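PDB 6B4P: peptidylprolyl Isomerase from Naegleria fowleri, which probably catalyses the cis-trans isomerisation of peptide bonds preceding proline, as an FKBP-type isomerase. Local coordinates for residues E74-W79 with D99-N104. Residues are numbered along the deposited sequence; the frame is centred on the assembly and turned at random.
Sequences EVIRGW and DYAYGN
G78 N donates to Y100 O over 2.9 Å, in the carbonyl plane and on a lone pair, tying the first turn of helix 77-84 to the loop backbone. The preceding amide, R77 N, is satisfied by a water at 3.0 Å that donates onward to A101 O. D99 O accepts two hydrogen bonds, from R77 NH2 at 3.1 Å (164°, the donor above the carbonyl plane) and from a second water that in turn accepts from R77 NE. Carbonyl oxygen and water both lie at the guanidinium edge, which leaves a face to stack on Y100, centres 3.8 Å apart and planes 22° apart; NH2 lies over the ring centre, while CZ stands off-centre, 35° from the ring normal, in a cation-pi contact. The D99 carboxylate forms a salt bridge with R21. On the apolar side, I76 CG2 lies over the face of the Y102 ring, displaced toward its rim, 3.7 Å from the centroid (CH-pi). I76, W79 and Y102 are probably part of the proline-binding pocket, as in FKBP relatives. The contact joins the N-terminus of helix 77-84 to the loop between strands 91-96 and 117-126, with I76, A101 and Y102 resting on strand 117-126.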
ATOM      1  N   GLU A  74     -10.899  -0.485   6.383  1.00 25.07           N
ATOM      2  CA  GLU A  74     -10.639   0.769   7.076  1.00 22.34           C
ATOM      3  C   GLU A  74      -9.485   1.541   6.462  1.00 19.11           C
ATOM      4  O   GLU A  74      -9.139   2.616   6.956  1.00 23.29           O
ATOM      5  CB  GLU A  74     -10.378   0.523   8.569  1.00 28.82           C
ATOM      6  CG  GLU A  74      -9.052  -0.115   8.909  1.00 36.30           C
ATOM      7  CD  GLU A  74      -8.832  -0.198  10.413  1.00 39.65           C
ATOM      8  OE1 GLU A  74      -9.662   0.347  11.174  1.00 46.23           O
ATOM      9  OE2 GLU A  74      -7.834  -0.810  10.839  1.00 31.08           O
ATOM     10  N   VAL A  75      -8.894   1.011   5.398  1.00 17.29           N
ATOM     11  CA  VAL A  75      -7.925   1.700   4.567  1.00 15.68           C
ATOM     12  C   VAL A  75      -8.403   1.582   3.128  1.00 14.48           C
ATOM     13  O   VAL A  75      -9.380   0.894   2.837  1.00 18.05           O
ATOM     14  CB  VAL A  75      -6.502   1.123   4.717  1.00 16.90           C
ATOM     15  CG1 VAL A  75      -5.965   1.359   6.127  1.00 21.54           C
ATOM     16  CG2 VAL A  75      -6.503  -0.360   4.361  1.00 16.62           C
ATOM     17  N   ILE A  76      -7.685   2.239   2.216  1.00 15.36           N
ATOM     18  CA  ILE A  76      -8.082   2.165   0.816  1.00 16.14           C
ATOM     19  C   ILE A  76      -7.988   0.726   0.322  1.00 12.75           C
ATOM     20  O   ILE A  76      -7.180  -0.079   0.810  1.00 13.30           O
ATOM     21  CB  ILE A  76      -7.246   3.109  -0.066  1.00 12.89           C
ATOM     22  CG1 ILE A  76      -5.747   2.824   0.060  1.00 11.99           C
ATOM     23  CG2 ILE A  76      -7.579   4.564   0.269  1.00 14.29           C
ATOM     24  CD1 ILE A  76      -4.894   3.674  -0.879  1.00 17.77           C
ATOM     25  N   ARG A  77      -8.837   0.403  -0.663  1.00 16.33           N
ATOM     26  CA  ARG A  77      -8.925  -0.972  -1.148  0.47 13.95           C
ATOM     27  C   ARG A  77      -7.580  -1.475  -1.658  1.00 15.91           C
ATOM     28  O   ARG A  77      -7.232  -2.649  -1.469  1.00 15.24           O
ATOM     29  CB  ARG A  77      -9.984  -1.063  -2.246  0.53 17.41           C
ATOM     30  CG  ARG A  77     -10.249  -2.476  -2.722  0.53 22.10           C
ATOM     31  CD  ARG A  77     -11.582  -2.548  -3.444  0.53 26.83           C
ATOM     32  NE  ARG A  77     -11.617  -1.709  -4.640  0.53 30.79           N
ATOM     33  CZ  ARG A  77     -11.562  -2.183  -5.880  0.53 32.84           C
ATOM     34  NH1 ARG A  77     -11.469  -3.490  -6.085  0.53 36.74           N
ATOM     35  NH2 ARG A  77     -11.603  -1.354  -6.916  0.53 29.49           N
ATOM     36  N   GLY A  78      -6.811  -0.605  -2.315  1.00 13.31           N
ATOM     37  CA  GLY A  78      -5.509  -1.021  -2.809  1.00 13.96           C
ATOM     38  C   GLY A  78      -4.556  -1.438  -1.707  1.00 11.50           C
ATOM     39  O   GLY A  78      -3.676  -2.274  -1.931  1.00 13.27           O
ATOM     40  N   TRP A  79      -4.708  -0.866  -0.508  1.00 12.26           N
ATOM     41  CA  TRP A  79      -3.900  -1.317   0.619  1.00 10.73           C
ATOM     42  C   TRP A  79      -4.397  -2.645   1.188  1.00 13.68           C
ATOM     43  O   TRP A  79      -3.583  -3.520   1.508  1.00 15.00           O
ATOM     44  CB  TRP A  79      -3.885  -0.261   1.722  1.00 12.38           C
ATOM     45  CG  TRP A  79      -2.852   0.808   1.567  1.00 10.81           C
ATOM     46  CD1 TRP A  79      -2.305   1.290   0.402  1.00 14.94           C
ATOM     47  CD2 TRP A  79      -2.242   1.531   2.625  1.00 11.28           C
ATOM     48  NE1 TRP A  79      -1.390   2.278   0.693  1.00 14.03           N
ATOM     49  CE2 TRP A  79      -1.337   2.444   2.052  1.00 12.84           C
ATOM     50  CE3 TRP A  79      -2.376   1.495   4.023  1.00 12.83           C
ATOM     51  CZ2 TRP A  79      -0.566   3.311   2.826  1.00 15.54           C
ATOM     52  CZ3 TRP A  79      -1.624   2.364   4.783  1.00 16.29           C
ATOM     53  CH2 TRP A  79      -0.725   3.260   4.182  1.00 17.14           C
ATOM     54  N   ASP A  99      -9.690   4.321  -8.474  1.00 20.81           N
ATOM     55  CA  ASP A  99     -10.805   3.485  -8.047  1.00 20.74           C
ATOM     56  C   ASP A  99     -10.389   2.421  -7.036  1.00 19.57           C
ATOM     57  O   ASP A  99     -11.264   1.688  -6.550  1.00 24.94           O
ATOM     58  CB  ASP A  99     -11.511   2.845  -9.254  1.00 25.16           C
ATOM     59  CG  ASP A  99     -10.577   2.072 -10.167  1.00 28.83           C
ATOM     60  OD1 ASP A  99      -9.408   2.458 -10.322  1.00 29.88           O
ATOM     61  OD2 ASP A  99     -11.036   1.074 -10.766  1.00 38.99           O
ATOM     62  N   TYR A 100      -9.098   2.319  -6.715  1.00 15.41           N
ATOM     63  CA  TYR A 100      -8.621   1.518  -5.595  1.00 14.83           C
ATOM     64  C   TYR A 100      -8.142   2.402  -4.454  1.00 15.04           C
ATOM     65  O   TYR A 100      -7.569   1.897  -3.482  1.00 15.23           O
ATOM     66  CB  TYR A 100      -7.496   0.565  -6.036  1.00 14.83           C
ATOM     67  CG  TYR A 100      -7.946  -0.533  -6.972  1.00 15.68           C
ATOM     68  CD1 TYR A 100      -8.256  -1.799  -6.493  1.00 18.74           C
ATOM     69  CD2 TYR A 100      -8.077  -0.298  -8.337  1.00 15.19           C
ATOM     70  CE1 TYR A 100      -8.677  -2.804  -7.354  1.00 22.60           C
ATOM     71  CE2 TYR A 100      -8.486  -1.292  -9.192  1.00 21.46           C
ATOM     72  CZ  TYR A 100      -8.792  -2.540  -8.698  1.00 22.67           C
ATOM     73  OH  TYR A 100      -9.205  -3.524  -9.565  1.00 27.61           O
ATOM     74  N   ALA A 101      -8.331   3.719  -4.570  1.00 14.69           N
ATOM     75  CA  ALA A 101      -7.862   4.652  -3.552  1.00 14.51           C
ATOM     76  C   ALA A 101      -9.024   5.547  -3.131  1.00 14.74           C
ATOM     77  O   ALA A 101     -10.017   5.050  -2.592  1.00 18.09           O
ATOM     78  CB  ALA A 101      -6.669   5.466  -4.068  1.00 16.48           C
ATOM     79  N   TYR A 102      -8.938   6.852  -3.386  1.00 14.36           N
ATOM     80  CA  TYR A 102      -9.970   7.775  -2.934  1.00 15.38           C
ATOM     81  C   TYR A 102     -10.935   8.178  -4.037  1.00 18.39           C
ATOM     82  O   TYR A 102     -11.792   9.038  -3.811  1.00 17.85           O
ATOM     83  CB  TYR A 102      -9.331   9.007  -2.290  1.00 15.37           C
ATOM     84  CG  TYR A 102      -8.528   8.642  -1.061  1.00 13.47           C
ATOM     85  CD1 TYR A 102      -7.133   8.587  -1.104  1.00 16.30           C
ATOM     86  CD2 TYR A 102      -9.156   8.310   0.133  1.00 14.46           C
ATOM     87  CE1 TYR A 102      -6.393   8.234   0.015  1.00 17.09           C
ATOM     88  CE2 TYR A 102      -8.421   7.962   1.258  1.00 15.73           C
ATOM     89  CZ  TYR A 102      -7.042   7.919   1.193  1.00 15.64           C
ATOM     90  OH  TYR A 102      -6.311   7.562   2.299  1.00 17.48           O
ATOM     91  N   GLY A 103     -10.848   7.553  -5.209  1.00 18.81           N
ATOM     92  CA  GLY A 103     -11.852   7.798  -6.230  1.00 18.58           C
ATOM     93  C   GLY A 103     -11.849   9.243  -6.678  1.00 20.68           C
ATOM     94  O   GLY A 103     -10.793   9.855  -6.873  1.00 18.43           O
ATOM     95  N   ASN A 104     -13.049   9.805  -6.844  1.00 20.98           N
ATOM     96  CA  ASN A 104     -13.165  11.194  -7.274  1.00 21.73           C
ATOM     97  C   ASN A 104     -12.934  12.189  -6.144  1.00 21.98           C
ATOM     98  O   ASN A 104     -13.007  13.400  -6.385  1.00 28.53           O
ATOM     99  CB  ASN A 104     -14.534  11.441  -7.912  1.00 23.50           C
ATOM    100  CG  ASN A 104     -14.696  10.719  -9.233  1.00 36.04           C
ATOM    101  OD1 ASN A 104     -13.723  10.518  -9.963  1.00 46.18           O
ATOM    102  ND2 ASN A 104     -15.924  10.331  -9.550  1.00 49.92           N
TER
HETATM  103  O   HOH W   1     -10.635   2.539  -1.764  1.00 19.46           O
HETATM  104  O   HOH W   2     -12.243   1.171  -3.721  1.00 29.09           O